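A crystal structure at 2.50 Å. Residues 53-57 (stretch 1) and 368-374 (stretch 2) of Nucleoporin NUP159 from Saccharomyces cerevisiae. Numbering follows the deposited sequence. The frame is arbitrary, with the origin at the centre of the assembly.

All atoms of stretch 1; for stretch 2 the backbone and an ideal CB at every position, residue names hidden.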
# COMPACT_ATOMS: atom_id res chain seq x y z
N VAL A 53 13.87 4.47 4.60
CA VAL A 53 14.35 3.75 3.44
C VAL A 53 13.43 4.04 2.28
O VAL A 53 12.20 4.17 2.44
CB VAL A 53 14.24 2.21 3.55
CG1 VAL A 53 15.55 1.56 3.38
CG2 VAL A 53 13.54 1.79 4.80
N ALA A 54 14.02 4.03 1.09
CA ALA A 54 13.29 4.26 -0.14
C ALA A 54 14.07 3.58 -1.23
O ALA A 54 15.28 3.45 -1.14
CB ALA A 54 13.18 5.74 -0.41
N ALA A 55 13.35 3.11 -2.25
CA ALA A 55 13.96 2.56 -3.43
C ALA A 55 13.18 2.98 -4.69
O ALA A 55 11.97 2.82 -4.77
CB ALA A 55 14.01 1.05 -3.32
N SER A 56 13.89 3.53 -5.67
CA SER A 56 13.30 3.81 -6.98
C SER A 56 14.35 3.66 -8.04
O SER A 56 15.53 3.91 -7.78
CB SER A 56 12.74 5.23 -7.03
OG SER A 56 12.00 5.44 -8.24
N GLY A 57 13.93 3.26 -9.23
CA GLY A 57 14.85 3.07 -10.35
C GLY A 57 16.14 2.32 -10.03
O GLY A 57 17.21 2.78 -10.40
N UNK A 368 4.77 10.41 0.14
CA UNK A 368 4.37 9.59 -1.01
C UNK A 368 5.47 9.59 -2.07
O UNK A 368 5.94 10.67 -2.48
CB UNK A 368 3.06 10.10 -1.61
N UNK A 369 5.88 8.39 -2.51
CA UNK A 369 6.95 8.20 -3.51
C UNK A 369 6.40 7.75 -4.89
O UNK A 369 5.66 6.76 -4.98
CB UNK A 369 7.95 7.17 -3.00
N UNK A 370 6.82 8.48 -5.93
CA UNK A 370 6.45 8.29 -7.36
C UNK A 370 7.02 7.08 -8.04
O UNK A 370 8.06 6.58 -7.64
CB UNK A 370 6.89 9.52 -8.17
N UNK A 371 6.48 6.76 -9.21
CA UNK A 371 7.14 5.93 -10.21
C UNK A 371 8.33 6.65 -10.84
O UNK A 371 9.05 6.06 -11.66
CB UNK A 371 6.14 5.52 -11.29
N UNK A 372 8.53 7.92 -10.48
CA UNK A 372 9.67 8.68 -10.98
C UNK A 372 10.71 9.07 -9.92
O UNK A 372 11.53 9.92 -10.17
CB UNK A 372 9.15 9.95 -11.66
N UNK A 373 10.65 8.50 -8.73
CA UNK A 373 11.59 8.82 -7.67
C UNK A 373 11.31 10.15 -7.02
O UNK A 373 12.10 10.64 -6.23
CB UNK A 373 13.02 8.81 -8.22
N UNK A 374 10.19 10.76 -7.37
CA UNK A 374 9.78 12.00 -6.75
C UNK A 374 9.06 11.70 -5.45
O UNK A 374 8.33 10.71 -5.36
CB UNK A 374 8.89 12.81 -7.69

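Position 368 has extended backbone angles (phi/psi -127/128), and its ideal CB has no atom of stretch 1 nearby. Stretch 1 therefore sets no constraint; the strand geometry tolerates most residues and suits beta-branched ones well. The deposited residue is I368, with chi1 m and chi2 t, and its side chain does not contact stretch 1.

Position 369 is the strand position that faces stretch 1. Its CA-to-CB bond points toward that stretch, yet 369 CA lies 8.2 Å from A54 CA, and no atom of stretch 1 is in contact with the ideal CB. The strands run at 20°, nearly parallel, but their axes approach only to 8.6 Å; the strands are too far apart to pair through their backbones, and any contact at this level has to come from side chains. Stretch 1 offers the methyl of A54, also directed toward the gap. A short side chain would fall short of it; a medium or long apolar one, such as leucine, isoleucine or methionine, would suit. The residue is L369. L369 CD1 reaches to 4.0 Å from A54 CB, an apolar contact, and lies 4.1 Å from A55 O. The chi1 of -133° lies between wells, so the exact position of CD1, and with it the contact distance, is to be read with caution.

Position 370 points its CB sideways, with no stretch 1 atom near it. It opens a type I turn ending at 373, a place where asparagine, aspartate, serine or proline is common. N370 is deposited, and the end of its side chain leads away from stretch 1. The backbone atom N370 O lies 4.1 Å from S56 OG.

Positions 371 and 372 form the middle of the turn (phi/psi -69/-5 and -114/13). Both CB atoms point away and stretch 1 sets no constraint; the turn angles suit polar residues such as asparagine, aspartate, serine or glutamate, without excluding others. They are N371 and E372, whose side chains do not contact stretch 1.

Position 373 is the most restricted. Its phi of 75° by itself favours glycine, although asparagine can also adopt such values. The ideal CB of 373 points sideways and would sit 3.5 Å from S56 OG, in contact but not in a clash, so the case for glycine rests on phi. G373 fits that phi, and G373 CA lies 5.3 Å from S56 CA. S56 OG is 3.4 Å from G373 N, but the angle is poor and no hydrogen bond results; G373 N instead makes a weak bond to N370 O (3.4 Å), closing the turn.

Position 374 returns to extended angles (-84/142) with its CB away, leaving the choice open. S374, chi1 t, does not contact stretch 1.

Stretch 2, residues 368-374: ILNNEGS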
# COMPACT_ATOMS: atom_id res chain seq x y z
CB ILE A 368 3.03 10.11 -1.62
CG1 ILE A 368 1.93 10.21 -0.53
CG2 ILE A 368 2.59 9.25 -2.80
CD1 ILE A 368 0.58 10.73 -1.01
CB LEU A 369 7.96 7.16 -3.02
CG LEU A 369 9.45 7.52 -3.14
CD1 LEU A 369 10.31 6.26 -3.18
CD2 LEU A 369 9.73 8.39 -4.35
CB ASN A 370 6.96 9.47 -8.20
CG ASN A 370 5.91 10.50 -8.42
OD1 ASN A 370 6.14 11.49 -9.13
ND2 ASN A 370 4.74 10.30 -7.83
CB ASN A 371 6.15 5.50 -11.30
CG ASN A 371 5.44 6.69 -11.98
OD1 ASN A 371 4.70 7.43 -11.33
ND2 ASN A 371 5.65 6.85 -13.29
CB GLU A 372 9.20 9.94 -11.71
CG GLU A 372 8.19 9.67 -12.81
CD GLU A 372 8.01 10.86 -13.75
OE1 GLU A 372 7.76 11.98 -13.24
OE2 GLU A 372 8.11 10.67 -14.99
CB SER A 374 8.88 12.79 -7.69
OG SER A 374 8.78 14.13 -7.25
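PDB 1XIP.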